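Local coordinates for protein type III effector HopA1 (Pseudomonas syringae pv. tomato str. DC3000, PDB 4RSX) that is a type III secretion effector, probably delivered into host plant cells during infection, and is represented here by the larger C-terminal part of the protein, at residues D28-K31 and I32-D36. Residues are numbered along the deposited sequence; the frame is centred on the assembly and turned at random.
Sequences DIYK and IYKQD
Tyr30 and Lys34 meet one turn apart on the short alpha-helix 26-35, near its middle. Their backbones share an i to i+4 bond, from Lys34 N to Tyr30 O, at 3.0 Å. One residue on, Gln35 N donates to Lys31 O at 2.7 Å. The preceding turn is looser. Ile32 N is shared between Asp28 O and Ile29 O, and both bonds are weak, at 3.4 Å each. Ile29 O also accepts from Trp14 NE1 on helix 2-19. At the start of the helix, Asp28 N is taken up by Ser25 OG. In the loop that follows, Asp36 O accepts from His190 NE2.

The side chains sort by face. Ile29 packs on helices 2-19 and 215-228 of this alpha/beta fold, and Ile32 on Trp14 and Gln17. The Tyr33 ring also meets Trp14, and packs on the loop residues Thr155, Pro192 and Met195. The Lys31, Lys34 and Gln35 side chains lie on the exposed side. In Lys34, chi1 (-85°) sets CG anti to the carbonyl carbon, and this places CG at the Tyr30 ring. Bends at chi2 (-103°) and chi3 carry the rest of the chain on, with CD near Tyr30 OH, and its end leads away from the ring. The result is a CH-pi contact, with Lys34 CG over one ring face, 3.7 Å from Tyr30 CZ.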
ATOM      1  N   ASP A  28       8.252  17.568   4.499  1.00 24.14           N
ATOM      2  CA  ASP A  28       8.546  18.076   3.161  1.00 24.36           C
ATOM      3  C   ASP A  28       8.941  16.916   2.257  1.00 25.58           C
ATOM      4  O   ASP A  28       8.376  16.731   1.171  1.00 24.24           O
ATOM      5  CB  ASP A  28       9.701  19.080   3.200  1.00 29.84           C
ATOM      6  CG  ASP A  28       9.309  20.397   3.818  1.00 33.55           C
ATOM      7  OD1 ASP A  28       8.123  20.776   3.697  1.00 32.11           O
ATOM      8  OD2 ASP A  28      10.193  21.048   4.422  1.00 34.94           O
ATOM      9  N   ILE A  29       9.909  16.133   2.728  1.00 17.38           N
ATOM     10  CA  ILE A  29      10.403  14.993   1.980  1.00 17.70           C
ATOM     11  C   ILE A  29       9.251  14.054   1.663  1.00 18.91           C
ATOM     12  O   ILE A  29       9.121  13.578   0.537  1.00 18.14           O
ATOM     13  CB  ILE A  29      11.517  14.272   2.755  1.00 16.00           C
ATOM     14  CG1 ILE A  29      12.694  15.234   2.947  1.00 14.83           C
ATOM     15  CG2 ILE A  29      11.935  12.988   2.040  1.00 11.67           C
ATOM     16  CD1 ILE A  29      13.738  14.756   3.921  1.00 17.45           C
ATOM     17  N   TYR A  30       8.385  13.840   2.649  1.00 23.67           N
ATOM     18  CA  TYR A  30       7.225  12.966   2.503  1.00 21.75           C
ATOM     19  C   TYR A  30       6.195  13.468   1.467  1.00 23.92           C
ATOM     20  O   TYR A  30       5.584  12.662   0.739  1.00 22.14           O
ATOM     21  CB  TYR A  30       6.572  12.784   3.877  1.00 20.34           C
ATOM     22  CG  TYR A  30       5.310  11.968   3.861  1.00 23.55           C
ATOM     23  CD1 TYR A  30       5.321  10.647   3.422  1.00 19.32           C
ATOM     24  CD2 TYR A  30       4.104  12.509   4.299  1.00 25.63           C
ATOM     25  CE1 TYR A  30       4.162   9.886   3.410  1.00 21.64           C
ATOM     26  CE2 TYR A  30       2.935  11.757   4.298  1.00 27.36           C
ATOM     27  CZ  TYR A  30       2.971  10.443   3.856  1.00 30.57           C
ATOM     28  OH  TYR A  30       1.812   9.696   3.841  1.00 33.12           O
ATOM     29  N   LYS A  31       5.992  14.785   1.403  1.00 22.51           N
ATOM     30  CA  LYS A  31       5.008  15.340   0.470  1.00 24.64           C
ATOM     31  C   LYS A  31       5.378  15.086  -0.989  1.00 22.69           C
ATOM     32  O   LYS A  31       4.494  14.959  -1.831  1.00 25.52           O
ATOM     33  CB  LYS A  31       4.777  16.831   0.722  1.00 30.35           C
ATOM     34  CG  LYS A  31       3.925  17.122   1.970  1.00 36.98           C
ATOM     35  CD  LYS A  31       3.752  18.636   2.190  1.00 41.58           C
ATOM     36  CE  LYS A  31       2.976  18.926   3.474  1.00 51.48           C
ATOM     37  NZ  LYS A  31       3.167  20.331   3.947  1.00 46.59           N
ATOM     38  N   ILE A  32       6.677  14.999  -1.281  1.00 17.36           N
ATOM     39  CA  ILE A  32       7.126  14.629  -2.627  1.00 21.83           C
ATOM     40  C   ILE A  32       6.611  13.240  -3.028  1.00 18.05           C
ATOM     41  O   ILE A  32       6.174  13.040  -4.162  1.00 17.74           O
ATOM     42  CB  ILE A  32       8.658  14.667  -2.765  1.00 20.40           C
ATOM     43  CG1 ILE A  32       9.198  16.054  -2.392  1.00 17.46           C
ATOM     44  CG2 ILE A  32       9.065  14.309  -4.186  1.00 16.35           C
ATOM     45  CD1 ILE A  32      10.692  16.070  -2.147  1.00 13.57           C
ATOM     46  N   TYR A  33       6.666  12.292  -2.095  1.00 19.54           N
ATOM     47  CA  TYR A  33       6.098  10.953  -2.290  1.00 18.92           C
ATOM     48  C   TYR A  33       4.581  11.002  -2.469  1.00 21.21           C
ATOM     49  O   TYR A  33       4.033  10.281  -3.306  1.00 17.92           O
ATOM     50  CB  TYR A  33       6.427  10.065  -1.082  1.00 14.94           C
ATOM     51  CG  TYR A  33       5.811   8.686  -1.122  1.00 13.28           C
ATOM     52  CD1 TYR A  33       6.519   7.617  -1.631  1.00 11.30           C
ATOM     53  CD2 TYR A  33       4.525   8.452  -0.645  1.00 12.42           C
ATOM     54  CE1 TYR A  33       5.980   6.362  -1.663  1.00 12.58           C
ATOM     55  CE2 TYR A  33       3.970   7.193  -0.691  1.00 12.59           C
ATOM     56  CZ  TYR A  33       4.709   6.151  -1.195  1.00 11.71           C
ATOM     57  OH  TYR A  33       4.187   4.887  -1.245  1.00 13.83           O
ATOM     58  N   LYS A  34       3.905  11.808  -1.648  1.00 22.62           N
ATOM     59  CA  LYS A  34       2.447  11.948  -1.736  1.00 27.69           C
ATOM     60  C   LYS A  34       2.030  12.603  -3.049  1.00 30.78           C
ATOM     61  O   LYS A  34       1.069  12.172  -3.683  1.00 32.48           O
ATOM     62  CB  LYS A  34       1.907  12.772  -0.563  1.00 30.71           C
ATOM     63  CG  LYS A  34       1.648  11.977   0.712  1.00 39.63           C
ATOM     64  CD  LYS A  34       0.147  11.706   0.913  1.00 53.24           C
ATOM     65  CE  LYS A  34      -0.603  12.927   1.457  1.00 55.50           C
ATOM     66  NZ  LYS A  34      -2.063  12.653   1.697  1.00 56.43           N
ATOM     67  N   GLN A  35       2.772  13.640  -3.447  1.00 32.79           N
ATOM     68  CA  GLN A  35       2.530  14.377  -4.689  1.00 30.74           C
ATOM     69  C   GLN A  35       2.659  13.504  -5.933  1.00 30.28           C
ATOM     70  O   GLN A  35       2.148  13.867  -6.989  1.00 34.98           O
ATOM     71  CB  GLN A  35       3.479  15.588  -4.792  1.00 34.04           C
ATOM     72  CG  GLN A  35       3.081  16.802  -3.918  1.00 41.04           C
ATOM     73  CD  GLN A  35       4.194  17.853  -3.790  1.00 46.38           C
ATOM     74  OE1 GLN A  35       5.197  17.818  -4.513  1.00 46.84           O
ATOM     75  NE2 GLN A  35       4.021  18.783  -2.852  1.00 44.48           N
ATOM     76  N   ASP A  36       3.332  12.360  -5.812  1.00 24.85           N
ATOM     77  CA  ASP A  36       3.565  11.482  -6.961  1.00 28.25           C
ATOM     78  C   ASP A  36       2.463  10.421  -7.133  1.00 30.60           C
ATOM     79  O   ASP A  36       2.567   9.536  -7.974  1.00 32.12           O
ATOM     80  CB  ASP A  36       4.967  10.842  -6.878  1.00 30.92           C
ATOM     81  CG  ASP A  36       5.322   9.995  -8.113  1.00 29.07           C
ATOM     82  OD1 ASP A  36       5.700  10.554  -9.165  1.00 34.55           O
ATOM     83  OD2 ASP A  36       5.242   8.752  -8.020  1.00 33.09           O
TER